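Local structure of putative phosphatase (Clostridium difficile, 3SD7) at residues A[174-179]-A[201-206]. The protein probably works as a phosphatase of the haloacid dehalogenase-like hydrolase family, although its natural substrate is not established. Sequence-based numbering, arbitrary orientation.
Sequences YVLDLC and KKIGID
Asp206 OD2 is gripped twice, by a salt bridge from Lys27 NZ and a hydrogen bond with Tyr29 OH; Asp206 begins strand 206-210 and directly follows Ile205, which with Ile203 meets Leu176 of helix 168-179. The contact itself is purely apolar and small, burying 79 Å² in all, and it is carried by methyl groups. Leu176 CD1 is the probing atom: CG lies anti to the carbonyl carbon (chi1 -71°), and CD1 then extends anti to CA (chi2 -178°), reaching straight out toward the other helix's end. There it lies 4.0 Å from Ile203 CG2 and 4.5 Å from Ile205 CG2. These two methyls are themselves 4.1 Å apart, so the leucine tip faces a pair of beta-branches. The Leu176 and Ile203 side chains run antiparallel as they pass; the Ile203 branch that touches is the one anti to the backbone N. Behind these tips the backbones stay well apart, Leu176 CA being 9.8 Å from Ile203 CA. Ile203 and Ile205 both also rest on Ile172, one turn earlier in helix 168-179, while Leu176 and Ile205 share Val187 of strand 187-191 beneath them. Across Gly204, Ile203 and Ile205 both face Leu176; with phi at 88° Gly204 is the C-prime residue of a Schellman motif, in which Ile205 N returns to Ala200 O and a weak bond joins Gly204 N to Lys201 O. The chain turns there from helix 194-203 into strand 206-210, completing the beta-alpha-beta crossover from strand 187-191. Neighbouring helices packed on one face of a parallel sheet in this way are characteristic of the Rossmann-like core of haloacid dehalogenase-like hydrolases.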
loop_
_atom_site.group_PDB
_atom_site.type_symbol
_atom_site.label_atom_id
_atom_site.label_comp_id
_atom_site.label_asym_id
_atom_site.label_seq_id
_atom_site.Cartn_x
_atom_site.Cartn_y
_atom_site.Cartn_z
ATOM N N TYR A 174 -5.636 -2.873 14.753
ATOM C CA TYR A 174 -5.852 -1.513 15.257
ATOM C C TYR A 174 -7.108 -0.884 14.656
ATOM O O TYR A 174 -7.935 -0.336 15.356
ATOM C CB TYR A 174 -4.615 -0.611 14.983
ATOM C CG TYR A 174 -4.855 0.855 15.328
ATOM C CD1 TYR A 174 -4.852 1.294 16.650
ATOM C CD2 TYR A 174 -5.107 1.783 14.342
ATOM C CE1 TYR A 174 -5.097 2.639 16.958
ATOM C CE2 TYR A 174 -5.353 3.118 14.648
ATOM C CZ TYR A 174 -5.348 3.534 15.931
ATOM O OH TYR A 174 -5.590 4.877 16.200
ATOM N N VAL A 175 -7.270 -1.012 13.341
ATOM C CA VAL A 175 -8.358 -0.359 12.673
ATOM C C VAL A 175 -9.700 -1.055 12.959
ATOM O O VAL A 175 -10.717 -0.391 13.121
ATOM C CB VAL A 175 -7.946 -0.119 11.175
ATOM C CG1 VAL A 175 -8.353 -1.292 10.306
ATOM C CG2 VAL A 175 -8.465 1.170 10.697
ATOM N N LEU A 176 -9.704 -2.387 13.089
ATOM C CA LEU A 176 -10.915 -3.093 13.517
ATOM C C LEU A 176 -11.308 -2.738 14.951
ATOM O O LEU A 176 -12.504 -2.651 15.286
ATOM C CB LEU A 176 -10.741 -4.614 13.425
ATOM C CG LEU A 176 -10.684 -5.190 12.027
ATOM C CD1 LEU A 176 -10.554 -6.707 12.183
ATOM C CD2 LEU A 176 -11.929 -4.807 11.213
ATOM N N ASP A 177 -10.314 -2.558 15.822
ATOM C CA ASP A 177 -10.618 -2.210 17.188
ATOM C C ASP A 177 -11.323 -0.846 17.230
ATOM O O ASP A 177 -12.175 -0.643 18.068
ATOM C CB ASP A 177 -9.377 -2.229 18.065
ATOM C CG ASP A 177 -8.854 -3.657 18.335
ATOM O OD1 ASP A 177 -9.580 -4.638 18.072
ATOM O OD2 ASP A 177 -7.720 -3.782 18.826
ATOM N N LEU A 178 -10.987 0.062 16.320
ATOM C CA LEU A 178 -11.634 1.387 16.283
ATOM C C LEU A 178 -13.110 1.277 15.904
ATOM O O LEU A 178 -13.900 2.138 16.269
ATOM C CB LEU A 178 -10.969 2.320 15.272
ATOM C CG LEU A 178 -9.531 2.743 15.536
ATOM C CD1 LEU A 178 -9.004 3.541 14.341
ATOM C CD2 LEU A 178 -9.411 3.511 16.885
ATOM N N CYS A 179 -13.457 0.225 15.167
ATOM C CA CYS A 179 -14.815 0.005 14.703
ATOM C C CYS A 179 -15.623 -0.801 15.671
ATOM O O CYS A 179 -16.828 -0.963 15.446
ATOM C CB CYS A 179 -14.814 -0.700 13.361
ATOM S SG CYS A 179 -14.140 0.367 12.030
ATOM N N LYS A 201 -4.975 -13.421 7.545
ATOM C CA LYS A 201 -5.067 -14.750 8.128
ATOM C C LYS A 201 -4.730 -14.768 9.620
ATOM O O LYS A 201 -5.371 -15.497 10.394
ATOM C CB LYS A 201 -4.241 -15.758 7.318
ATOM C CG LYS A 201 -4.869 -16.018 5.976
ATOM C CD LYS A 201 -4.170 -17.100 5.188
ATOM C CE LYS A 201 -4.937 -17.350 3.911
ATOM N NZ LYS A 201 -4.677 -18.679 3.346
ATOM N N LYS A 202 -3.779 -13.942 10.037
ATOM C CA LYS A 202 -3.431 -13.865 11.454
ATOM C C LYS A 202 -4.591 -13.319 12.300
ATOM O O LYS A 202 -4.774 -13.707 13.454
ATOM C CB LYS A 202 -2.172 -13.023 11.684
ATOM C CG LYS A 202 -0.880 -13.700 11.305
ATOM C CD LYS A 202 0.300 -12.758 11.478
ATOM C CE LYS A 202 1.613 -13.416 11.074
ATOM N NZ LYS A 202 2.712 -12.401 10.974
ATOM N N ILE A 203 -5.383 -12.440 11.702
ATOM C CA ILE A 203 -6.505 -11.807 12.354
ATOM C C ILE A 203 -7.776 -12.648 12.234
ATOM O O ILE A 203 -8.692 -12.507 13.046
ATOM C CB ILE A 203 -6.723 -10.390 11.763
ATOM C CG1 ILE A 203 -5.469 -9.541 11.994
ATOM C CG2 ILE A 203 -7.956 -9.721 12.372
ATOM C CD1 ILE A 203 -5.073 -9.399 13.462
ATOM N N GLY A 204 -7.828 -13.534 11.246
ATOM C CA GLY A 204 -8.980 -14.401 11.049
ATOM C C GLY A 204 -10.062 -13.791 10.179
ATOM O O GLY A 204 -11.252 -13.999 10.417
ATOM N N ILE A 205 -9.659 -13.013 9.187
ATOM C CA ILE A 205 -10.588 -12.429 8.243
ATOM C C ILE A 205 -10.260 -12.881 6.815
ATOM O O ILE A 205 -9.122 -13.310 6.512
ATOM C CB ILE A 205 -10.616 -10.871 8.329
ATOM C CG1 ILE A 205 -9.256 -10.260 8.026
ATOM C CG2 ILE A 205 -11.057 -10.420 9.754
ATOM C CD1 ILE A 205 -9.274 -8.738 8.008
ATOM N N ASP A 206 -11.268 -12.785 5.951
ATOM C CA ASP A 206 -11.143 -13.104 4.548
ATOM C C ASP A 206 -10.254 -12.077 3.833
ATOM O O ASP A 206 -9.925 -11.006 4.385
ATOM C CB ASP A 206 -12.531 -13.177 3.882
ATOM C CG ASP A 206 -13.308 -14.449 4.259
ATOM O OD1 ASP A 206 -12.740 -15.338 4.928
ATOM O OD2 ASP A 206 -14.498 -14.569 3.866
#